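Local coordinates for guanine deaminase (Escherichia coli, PDB 6OHB), which catalyses the hydrolytic deamination of guanine to xanthine and ammonia, using one zinc ion per subunit, at residues Arg20-Pro25 / Ala359-Thr364; Leu131-Thr136 / Thr333-Gln338; Lys167-Arg172 / Glu183-Gln188; Ser214-Met219 / His263-Thr268. All coordinates share one frame; numbering follows the deposited sequence.

Interaction 1: Arg20-Pro25 / Ala359-Thr364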
# COMPACT_ATOMS: atom_id res chain seq x y z
N ARG A 20 2.21 -25.63 14.36
CA ARG A 20 0.90 -26.20 14.64
C ARG A 20 -0.14 -25.08 14.62
O ARG A 20 0.19 -23.90 14.78
CB ARG A 20 0.86 -26.92 15.99
CG ARG A 20 0.92 -25.97 17.17
CD ARG A 20 0.99 -26.69 18.50
NE ARG A 20 0.79 -25.73 19.59
CZ ARG A 20 1.77 -25.02 20.14
NH1 ARG A 20 3.02 -25.16 19.71
NH2 ARG A 20 1.50 -24.16 21.12
N THR A 21 -1.39 -25.47 14.41
CA THR A 21 -2.49 -24.52 14.47
C THR A 21 -2.81 -24.19 15.93
O THR A 21 -2.67 -25.03 16.82
CB THR A 21 -3.74 -25.07 13.77
OG1 THR A 21 -4.13 -26.31 14.38
CG2 THR A 21 -3.46 -25.31 12.29
N ILE A 22 -3.21 -22.95 16.15
CA ILE A 22 -3.57 -22.48 17.49
C ILE A 22 -5.01 -21.99 17.42
O ILE A 22 -5.63 -22.04 16.35
CB ILE A 22 -2.60 -21.39 17.97
CG1 ILE A 22 -2.27 -20.43 16.82
CG2 ILE A 22 -1.30 -22.02 18.47
CD1 ILE A 22 -3.30 -19.33 16.58
N ASP A 23 -5.57 -21.54 18.55
CA ASP A 23 -6.86 -20.87 18.51
C ASP A 23 -6.85 -19.47 19.13
O ASP A 23 -7.86 -18.76 19.04
CB ASP A 23 -7.96 -21.73 19.20
CG ASP A 23 -7.59 -22.20 20.59
OD1 ASP A 23 -6.39 -22.27 20.91
OD2 ASP A 23 -8.52 -22.53 21.37
N ASN A 24 -5.73 -19.04 19.72
CA ASN A 24 -5.57 -17.66 20.12
C ASN A 24 -4.28 -17.13 19.51
O ASN A 24 -3.25 -17.83 19.55
CB ASN A 24 -5.53 -17.52 21.65
CG ASN A 24 -6.80 -16.93 22.22
OD1 ASN A 24 -7.06 -15.73 22.09
ND2 ASN A 24 -7.61 -17.77 22.86
N PRO A 25 -4.29 -15.93 18.93
CA PRO A 25 -3.05 -15.40 18.32
C PRO A 25 -1.92 -15.23 19.31
O PRO A 25 -0.77 -15.05 18.89
CB PRO A 25 -3.49 -14.04 17.74
CG PRO A 25 -4.74 -13.69 18.49
CD PRO A 25 -5.41 -14.98 18.85
N ALA A 359 0.26 -12.06 11.53
CA ALA A 359 0.20 -11.84 10.09
C ALA A 359 0.85 -12.99 9.33
O ALA A 359 0.28 -13.52 8.36
CB ALA A 359 0.87 -10.51 9.74
N PHE A 360 2.05 -13.39 9.76
CA PHE A 360 2.72 -14.52 9.12
C PHE A 360 1.88 -15.79 9.24
O PHE A 360 1.77 -16.56 8.28
CB PHE A 360 4.10 -14.71 9.74
CG PHE A 360 4.86 -15.88 9.19
CD1 PHE A 360 5.54 -15.78 7.99
CD2 PHE A 360 4.93 -17.08 9.89
CE1 PHE A 360 6.25 -16.86 7.47
CE2 PHE A 360 5.63 -18.16 9.38
CZ PHE A 360 6.30 -18.05 8.17
N TYR A 361 1.25 -16.00 10.40
CA TYR A 361 0.41 -17.17 10.59
C TYR A 361 -0.77 -17.17 9.64
O TYR A 361 -1.04 -18.18 8.96
CB TYR A 361 -0.06 -17.22 12.04
CG TYR A 361 -1.00 -18.35 12.36
CD1 TYR A 361 -0.52 -19.65 12.55
CD2 TYR A 361 -2.36 -18.13 12.49
CE1 TYR A 361 -1.37 -20.69 12.85
CE2 TYR A 361 -3.23 -19.17 12.79
CZ TYR A 361 -2.73 -20.45 12.97
OH TYR A 361 -3.59 -21.48 13.27
N LEU A 362 -1.49 -16.05 9.55
CA LEU A 362 -2.64 -15.98 8.66
C LEU A 362 -2.22 -16.14 7.20
O LEU A 362 -3.00 -16.65 6.39
CB LEU A 362 -3.38 -14.66 8.86
CG LEU A 362 -4.11 -14.50 10.19
CD1 LEU A 362 -4.66 -13.09 10.34
CD2 LEU A 362 -5.22 -15.53 10.31
N ALA A 363 -0.99 -15.73 6.86
CA ALA A 363 -0.54 -15.86 5.48
C ALA A 363 -0.20 -17.30 5.11
O ALA A 363 -0.28 -17.67 3.94
CB ALA A 363 0.67 -14.96 5.24
N THR A 364 0.15 -18.14 6.09
CA THR A 364 0.58 -19.50 5.76
C THR A 364 -0.33 -20.55 6.37
O THR A 364 -1.34 -20.93 5.77
CB THR A 364 2.03 -19.73 6.21
OG1 THR A 364 2.13 -19.52 7.63
CG2 THR A 364 2.97 -18.79 5.49
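Y361 leaves its helix with CG anti to the backbone N (chi1 177°), which carries the phenol straight out to the loop of residues 20-25. I22 meets it with CG1 held between its own backbone N and carbonyl carbon (chi1 41°), so that the longer branch runs along the phenol while CG2 stays behind. The two side chains pass in opposite directions, and the terminal methyl CD1 of I22 settles over one face of the ring, 4.2 Å from the centroid of Y361 in a CH-pi contact. Its closest approach is displaced toward the rim, where CD1 of I22 comes within 3.8 Å of CE2 of Y361. The hydroxyl at the far end of the same ring serves as acceptor: the backbone N of I22 donates to OH of Y361 over 3.3 Å, a long bond but a fairly straight one at 161°. In the amidohydrolase fold, a TIM barrel with an accessory beta region built partly from the N-terminal residues, this contact ties the loop between strands 14-18 and 32-35 to helix 356-363 of the barrel domain. One tyrosine thus offers a greasy face to a side chain and a polar tip to the backbone. T21 closes the edge of the ring, its CA 3.4 Å from OH of Y361 and its CB 3.6 Å from that oxygen. V18 and I28 add apolar cover to the phenol, and E27 takes the backbone N-H groups of D23 and N24 where the loop turns. The guanidinium of R20 takes no part, its NH2 being bonded to OG of S30.

Interaction 2: Leu131-Thr136 / Thr333-Gln338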
# COMPACT_ATOMS: atom_id res chain seq x y z
N LEU A 131 2.54 -17.15 -8.88
CA LEU A 131 3.87 -17.66 -8.58
C LEU A 131 4.84 -16.54 -8.21
O LEU A 131 5.54 -16.62 -7.19
CB LEU A 131 4.41 -18.47 -9.76
CG LEU A 131 3.62 -19.75 -10.06
CD1 LEU A 131 4.26 -20.51 -11.21
CD2 LEU A 131 3.54 -20.62 -8.80
N ARG A 132 4.87 -15.47 -9.01
CA ARG A 132 5.85 -14.41 -8.75
C ARG A 132 5.60 -13.66 -7.45
O ARG A 132 6.48 -12.93 -7.00
CB ARG A 132 5.89 -13.41 -9.92
CG ARG A 132 4.79 -12.38 -9.91
CD ARG A 132 5.30 -10.99 -10.27
NE ARG A 132 6.13 -10.99 -11.48
CZ ARG A 132 6.83 -9.94 -11.91
NH1 ARG A 132 6.79 -8.80 -11.24
NH2 ARG A 132 7.55 -10.04 -13.02
N ASN A 133 4.43 -13.83 -6.83
CA ASN A 133 4.17 -13.22 -5.53
C ASN A 133 4.21 -14.23 -4.39
O ASN A 133 3.88 -13.88 -3.25
CB ASN A 133 2.84 -12.48 -5.56
CG ASN A 133 2.91 -11.19 -6.36
OD1 ASN A 133 3.32 -10.15 -5.84
ND2 ASN A 133 2.54 -11.26 -7.63
N GLY A 134 4.60 -15.48 -4.65
CA GLY A 134 4.73 -16.44 -3.59
C GLY A 134 3.45 -17.11 -3.15
O GLY A 134 3.45 -17.78 -2.11
N THR A 135 2.35 -16.92 -3.88
CA THR A 135 1.10 -17.62 -3.60
C THR A 135 1.15 -18.99 -4.26
O THR A 135 1.22 -19.08 -5.49
CB THR A 135 -0.08 -16.81 -4.12
OG1 THR A 135 -0.18 -15.58 -3.39
CG2 THR A 135 -1.38 -17.58 -3.98
N THR A 136 1.10 -20.06 -3.47
CA THR A 136 1.16 -21.39 -4.05
C THR A 136 -0.17 -22.12 -3.98
O THR A 136 -0.36 -23.10 -4.70
CB THR A 136 2.23 -22.25 -3.37
OG1 THR A 136 1.98 -22.33 -1.96
CG2 THR A 136 3.63 -21.68 -3.60
N THR A 333 -3.45 -5.78 -5.86
CA THR A 333 -2.19 -6.50 -5.81
C THR A 333 -2.42 -7.99 -5.59
O THR A 333 -3.36 -8.39 -4.89
CB THR A 333 -1.27 -5.93 -4.72
OG1 THR A 333 0.00 -6.57 -4.79
CG2 THR A 333 -1.87 -6.12 -3.33
N PHE A 334 -1.58 -8.82 -6.23
CA PHE A 334 -1.52 -10.25 -5.96
C PHE A 334 -0.70 -10.59 -4.72
O PHE A 334 -0.65 -11.76 -4.33
CB PHE A 334 -0.90 -11.02 -7.13
CG PHE A 334 -1.82 -11.22 -8.31
CD1 PHE A 334 -1.98 -10.23 -9.26
CD2 PHE A 334 -2.48 -12.43 -8.48
CE1 PHE A 334 -2.80 -10.43 -10.36
CE2 PHE A 334 -3.31 -12.63 -9.57
CZ PHE A 334 -3.47 -11.63 -10.51
N ASN A 335 -0.04 -9.60 -4.12
CA ASN A 335 1.01 -9.84 -3.14
C ASN A 335 0.44 -9.96 -1.73
O ASN A 335 -0.27 -9.06 -1.26
CB ASN A 335 2.06 -8.74 -3.19
CG ASN A 335 3.31 -9.09 -2.42
OD1 ASN A 335 3.42 -8.81 -1.22
ND2 ASN A 335 4.27 -9.73 -3.10
N MET A 336 0.78 -11.06 -1.06
CA MET A 336 0.27 -11.32 0.28
C MET A 336 0.89 -10.37 1.31
O MET A 336 0.21 -9.97 2.27
CB MET A 336 0.56 -12.78 0.67
CG MET A 336 -0.01 -13.22 2.02
SD MET A 336 -1.81 -13.16 2.16
CE MET A 336 -2.32 -13.72 0.54
N LEU A 337 2.16 -10.00 1.14
CA LEU A 337 2.78 -9.08 2.08
C LEU A 337 2.03 -7.75 2.11
O LEU A 337 1.74 -7.21 3.19
CB LEU A 337 4.26 -8.87 1.74
CG LEU A 337 5.14 -10.13 1.70
CD1 LEU A 337 6.54 -9.78 1.21
CD2 LEU A 337 5.20 -10.79 3.07
N GLN A 338 1.72 -7.21 0.93
CA GLN A 338 0.96 -5.97 0.86
C GLN A 338 -0.45 -6.15 1.40
O GLN A 338 -1.00 -5.24 2.03
CB GLN A 338 0.94 -5.47 -0.59
CG GLN A 338 2.33 -5.19 -1.14
CD GLN A 338 2.31 -4.62 -2.54
OE1 GLN A 338 1.89 -5.29 -3.49
NE2 GLN A 338 2.78 -3.39 -2.68
O HOH W 1 1.48 -13.67 -2.29
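N133 and N335 bring their amides together nearly at right angles, the two planes 76° apart, and this is where the contact is tight. ND2 of N335 donates to OD1 of N133 across 2.9 Å, arriving in the carbonyl plane on a lone pair, while OD1 itself lies in the amide plane of N335. The other end of the N133 amide is also held: ND2 donates to the backbone O of Q129 and packs 3.5 Å from CB of F334. With both ends engaged, the amide is unlikely to flip. The side toward T135 is looser. There OG1 of T135 stays 4.0 Å from the backbone O of F334, and a water links the segments instead. It donates to O of N133 at 2.6 Å, accepts from N of M336 at 3.0 Å, and bonds OG1 of T135. The F334 ring packs on L398 of the second subunit. N335 OD1 also accepts from N of Q338 as the N-cap of helix 336-349. In the other segment, G134 is the C' residue of a Schellman motif ending helix 116-132, so the arrangement sets one helix end against another helix start beside strand 135-141 of the amidohydrolase barrel.

Interaction 3: Lys167-Arg172 / Glu183-Gln188; sequences KVMMDR and ESSYHQ
Q188 directs the oxygen end of its amide at K167, whose aliphatic chain crosses it obliquely: OE1 of Q188 lies 3.3 Å from CE of K167, and CB of Q188 is 3.7 Å from CD of K167. The other flat groups of the helix meet one another, CD2 of Y186 sitting 3.6 Å above the plane of the H187 imidazole near its rim, while CE1 of H187 lies at the edge of the phenol. K167 is buried, and bends at chi3 (118°) and again at chi4 bring its ammonium back over its own strand, where NZ donates to the backbone O of V168 at 2.8 Å. The same nitrogen also bonds O of V144 and forms a salt bridge with D180, which probably balances its charge in this enclosed place. These residues join the first two elements of a beta-alpha-beta unit of the barrel, strand 164-169 and helix 182-196, with strand 203-208 completing it. Further along the strand, M169 folds round the hydroxyl of S185. The bend at its chi3 (39°) lets CE of M169 come to 3.2 Å from OG of S185, and CG of M169 lies 3.3 Å from that same oxygen. OG of S185 is buried here with no polar partner in the model, a hydroxyl packed against a thioether chain. A222 of helix 216-228 packs on M169, and Q218 of that helix on S185.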
# COMPACT_ATOMS: atom_id res chain seq x y z
N LYS A 167 -16.77 -23.00 -11.06
CA LYS A 167 -17.56 -22.17 -11.95
C LYS A 167 -18.53 -21.29 -11.17
O LYS A 167 -19.16 -21.75 -10.21
CB LYS A 167 -18.32 -23.04 -12.94
CG LYS A 167 -19.27 -22.29 -13.85
CD LYS A 167 -20.30 -23.24 -14.45
CE LYS A 167 -21.71 -22.85 -14.03
NZ LYS A 167 -22.09 -21.51 -14.54
N VAL A 168 -18.65 -20.03 -11.58
CA VAL A 168 -19.58 -19.11 -10.94
C VAL A 168 -21.01 -19.52 -11.29
O VAL A 168 -21.32 -19.79 -12.46
CB VAL A 168 -19.30 -17.67 -11.37
CG1 VAL A 168 -20.34 -16.73 -10.77
CG2 VAL A 168 -17.90 -17.24 -10.96
N MET A 169 -21.86 -19.61 -10.28
CA MET A 169 -23.28 -19.86 -10.46
C MET A 169 -24.04 -18.55 -10.26
O MET A 169 -24.02 -17.98 -9.16
CB MET A 169 -23.76 -20.93 -9.48
CG MET A 169 -22.99 -22.24 -9.56
SD MET A 169 -23.44 -23.45 -8.29
CE MET A 169 -25.21 -23.21 -8.21
N MET A 170 -24.70 -18.08 -11.31
CA MET A 170 -25.49 -16.84 -11.24
C MET A 170 -26.52 -16.84 -12.36
O MET A 170 -26.15 -16.85 -13.54
CB MET A 170 -24.58 -15.61 -11.33
CG MET A 170 -23.51 -15.69 -12.41
SD MET A 170 -22.49 -14.20 -12.50
CE MET A 170 -23.73 -12.93 -12.30
N ASP A 171 -27.81 -16.81 -12.00
CA ASP A 171 -28.88 -16.90 -12.99
C ASP A 171 -29.82 -15.70 -13.01
O ASP A 171 -30.81 -15.73 -13.75
CB ASP A 171 -29.68 -18.20 -12.80
CG ASP A 171 -30.47 -18.22 -11.51
OD1 ASP A 171 -30.19 -17.42 -10.60
OD2 ASP A 171 -31.39 -19.06 -11.40
N ARG A 172 -29.56 -14.66 -12.22
CA ARG A 172 -30.45 -13.50 -12.21
C ARG A 172 -29.68 -12.25 -11.81
O ARG A 172 -28.56 -12.33 -11.29
CB ARG A 172 -31.65 -13.73 -11.28
CG ARG A 172 -31.32 -13.62 -9.81
CD ARG A 172 -32.55 -13.89 -8.96
NE ARG A 172 -32.25 -13.85 -7.53
CZ ARG A 172 -33.14 -14.09 -6.57
NH1 ARG A 172 -34.39 -14.38 -6.88
NH2 ARG A 172 -32.77 -14.03 -5.30
N GLU A 183 -30.66 -25.32 -13.92
CA GLU A 183 -30.33 -26.64 -14.44
C GLU A 183 -28.96 -26.66 -15.11
O GLU A 183 -28.13 -27.53 -14.82
CB GLU A 183 -31.42 -27.10 -15.42
N SER A 184 -28.72 -25.71 -16.02
CA SER A 184 -27.42 -25.63 -16.68
C SER A 184 -26.30 -25.45 -15.66
O SER A 184 -25.23 -26.03 -15.80
CB SER A 184 -27.40 -24.51 -17.71
OG SER A 184 -26.99 -23.28 -17.13
N SER A 185 -26.54 -24.63 -14.64
CA SER A 185 -25.52 -24.40 -13.62
C SER A 185 -25.20 -25.69 -12.86
O SER A 185 -24.02 -26.02 -12.65
CB SER A 185 -25.97 -23.31 -12.65
OG SER A 185 -25.47 -23.55 -11.35
N TYR A 186 -26.24 -26.44 -12.46
CA TYR A 186 -25.99 -27.72 -11.79
C TYR A 186 -25.17 -28.64 -12.68
O TYR A 186 -24.18 -29.23 -12.23
CB TYR A 186 -27.31 -28.39 -11.41
CG TYR A 186 -27.15 -29.84 -10.96
CD1 TYR A 186 -26.78 -30.14 -9.65
CD2 TYR A 186 -27.37 -30.90 -11.83
CE1 TYR A 186 -26.63 -31.46 -9.24
CE2 TYR A 186 -27.23 -32.22 -11.43
CZ TYR A 186 -26.85 -32.50 -10.13
OH TYR A 186 -26.71 -33.80 -9.72
N HIS A 187 -25.55 -28.77 -13.95
CA HIS A 187 -24.90 -29.76 -14.80
C HIS A 187 -23.47 -29.35 -15.14
O HIS A 187 -22.56 -30.19 -15.17
CB HIS A 187 -25.74 -30.00 -16.05
CG HIS A 187 -27.02 -30.72 -15.77
ND1 HIS A 187 -27.06 -32.02 -15.31
CD2 HIS A 187 -28.31 -30.31 -15.87
CE1 HIS A 187 -28.32 -32.38 -15.14
NE2 HIS A 187 -29.10 -31.36 -15.47
N GLN A 188 -23.24 -28.06 -15.40
CA GLN A 188 -21.88 -27.59 -15.68
C GLN A 188 -20.98 -27.76 -14.46
O GLN A 188 -19.83 -28.21 -14.60
CB GLN A 188 -21.92 -26.14 -16.15
CG GLN A 188 -22.60 -25.96 -17.50
CD GLN A 188 -22.84 -24.50 -17.86
OE1 GLN A 188 -22.68 -23.60 -17.04
NE2 GLN A 188 -23.24 -24.27 -19.11

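Interaction 4: Ser214-Met219 / His263-Thr268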
# COMPACT_ATOMS: atom_id res chain seq x y z
N SER A 214 -28.51 -15.29 -7.47
CA SER A 214 -28.94 -16.68 -7.58
C SER A 214 -30.39 -16.81 -7.15
O SER A 214 -30.74 -16.42 -6.03
CB SER A 214 -28.04 -17.59 -6.74
OG SER A 214 -26.75 -17.70 -7.32
N SER A 215 -31.20 -17.39 -8.02
CA SER A 215 -32.59 -17.68 -7.72
C SER A 215 -32.68 -18.75 -6.64
O SER A 215 -31.71 -19.46 -6.37
CB SER A 215 -33.31 -18.13 -8.98
OG SER A 215 -32.80 -19.38 -9.42
N PRO A 216 -33.85 -18.90 -6.00
CA PRO A 216 -34.03 -20.05 -5.10
C PRO A 216 -33.79 -21.39 -5.78
O PRO A 216 -33.27 -22.31 -5.14
CB PRO A 216 -35.48 -19.89 -4.63
CG PRO A 216 -35.74 -18.41 -4.71
CD PRO A 216 -34.96 -17.93 -5.91
N GLU A 217 -34.12 -21.50 -7.07
CA GLU A 217 -33.85 -22.74 -7.80
C GLU A 217 -32.36 -23.02 -7.89
O GLU A 217 -31.91 -24.15 -7.66
CB GLU A 217 -34.46 -22.65 -9.20
CG GLU A 217 -35.95 -22.93 -9.25
CD GLU A 217 -36.76 -21.87 -8.52
OE1 GLU A 217 -36.77 -20.71 -8.97
OE2 GLU A 217 -37.37 -22.21 -7.48
N GLN A 218 -31.57 -21.99 -8.20
CA GLN A 218 -30.12 -22.18 -8.29
C GLN A 218 -29.51 -22.46 -6.92
O GLN A 218 -28.57 -23.26 -6.82
CB GLN A 218 -29.47 -20.96 -8.93
CG GLN A 218 -28.01 -21.18 -9.28
CD GLN A 218 -27.46 -20.07 -10.14
OE1 GLN A 218 -27.23 -18.95 -9.66
NE2 GLN A 218 -27.22 -20.37 -11.41
N MET A 219 -30.01 -21.81 -5.87
CA MET A 219 -29.53 -22.12 -4.53
C MET A 219 -29.81 -23.57 -4.18
O MET A 219 -28.98 -24.25 -3.56
CB MET A 219 -30.16 -21.17 -3.51
CG MET A 219 -29.72 -19.71 -3.63
SD MET A 219 -27.99 -19.36 -3.20
CE MET A 219 -27.93 -19.87 -1.49
N HIS A 263 -27.21 -20.86 5.01
CA HIS A 263 -27.33 -21.92 6.01
C HIS A 263 -28.52 -22.82 5.73
O HIS A 263 -28.41 -24.05 5.85
CB HIS A 263 -27.42 -21.30 7.40
CG HIS A 263 -27.51 -22.30 8.51
ND1 HIS A 263 -26.47 -23.14 8.83
CD2 HIS A 263 -28.51 -22.59 9.38
CE1 HIS A 263 -26.82 -23.91 9.85
NE2 HIS A 263 -28.06 -23.60 10.20
N GLN A 264 -29.68 -22.24 5.38
CA GLN A 264 -30.87 -23.05 5.13
C GLN A 264 -30.71 -23.92 3.89
O GLN A 264 -31.32 -24.99 3.80
CB GLN A 264 -32.11 -22.16 4.99
CG GLN A 264 -32.54 -21.45 6.27
CD GLN A 264 -32.62 -22.37 7.48
OE1 GLN A 264 -33.15 -23.48 7.40
NE2 GLN A 264 -32.11 -21.90 8.61
N TYR A 265 -29.90 -23.48 2.92
CA TYR A 265 -29.57 -24.29 1.77
C TYR A 265 -28.36 -25.19 2.01
O TYR A 265 -27.73 -25.64 1.05
CB TYR A 265 -29.34 -23.40 0.54
CG TYR A 265 -30.62 -22.85 -0.06
CD1 TYR A 265 -31.50 -23.67 -0.75
CD2 TYR A 265 -30.94 -21.50 0.07
CE1 TYR A 265 -32.67 -23.17 -1.29
CE2 TYR A 265 -32.10 -20.99 -0.47
CZ TYR A 265 -32.97 -21.83 -1.15
OH TYR A 265 -34.13 -21.31 -1.69
N GLY A 266 -28.01 -25.44 3.27
CA GLY A 266 -26.94 -26.36 3.62
C GLY A 266 -25.59 -26.05 3.00
O GLY A 266 -24.86 -26.98 2.63
N LEU A 267 -25.24 -24.77 2.89
CA LEU A 267 -23.97 -24.36 2.32
C LEU A 267 -23.01 -23.79 3.36
O LEU A 267 -21.99 -23.20 3.00
CB LEU A 267 -24.18 -23.34 1.20
CG LEU A 267 -24.93 -23.81 -0.04
CD1 LEU A 267 -25.28 -22.62 -0.92
CD2 LEU A 267 -24.10 -24.82 -0.80
N THR A 268 -23.32 -23.96 4.64
CA THR A 268 -22.38 -23.67 5.71
C THR A 268 -21.77 -24.98 6.19
O THR A 268 -22.32 -26.07 5.97
CB THR A 268 -23.07 -22.96 6.87
OG1 THR A 268 -24.04 -23.83 7.46
CG2 THR A 268 -23.75 -21.69 6.38
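M219 and Y265 stand at about a right angle, the methionine aimed at the face of the phenol. Its CB sits almost exactly over the middle of the ring, 3.5 Å from the centroid of Y265 and only 8° off the normal, a CH-pi contact formed by the first carbon of the side chain. From there the methionine curls: bends at chi2 (-68°) and chi3 (-61°) hold it close to the ring instead of letting it run past. SD of M219 takes up an oblique Met-aromatic position 5.5 Å from the centroid of Y265, and CE of M219 returns to within 3.8 Å of CD2 of Y265. The same methyl also meets L267, whose CD1 lies 3.9 Å from CE of M219 as the two chains cross obliquely. At the far end of the tyrosine, CB of P216 comes 3.5 Å from OH of Y265, so the first turn of helix 216-228 follows the length of the phenol. Y252 touches both P216 and M219, and Y262 adds to the cover of the methionine. The two backbones that present these groups are each fixed by a helix-end motif. S215 is the N-cap of helix 216-228, its OG accepting from N of Q218 at 3.1 Å, while OG of S214 donates to OE1 of Q218 on a lone pair. On the other segment, G266, with positive phi, is the C' residue of a Schellman motif that ends helix 258-264, and Y265 and L267, its two chain neighbours, pack against the N-terminal turn of helix 216-228 in the amidohydrolase barrel.

How the interactions relate
Interaction 2 lies nearest the centre of the chain and is wholly buried, and its chemistry is polar, an amide pair and a shared water. Interaction 1 is only partly buried and trades on a single tyrosine; it touches interaction 2 where A363 packs on M336, through the consecutive helices 336-349 and 356-363. Interactions 3 and 4 sit about 23 Å from the chain centre, yet interaction 3 is itself buried, around a lysine, whereas interaction 4 is partly buried and apolar. Their centres are 12 Å apart, and D171 and S215 probably share a hydrogen bond. Strands 135-141 and 164-169, reached by interactions 2 and 3, are neighbours.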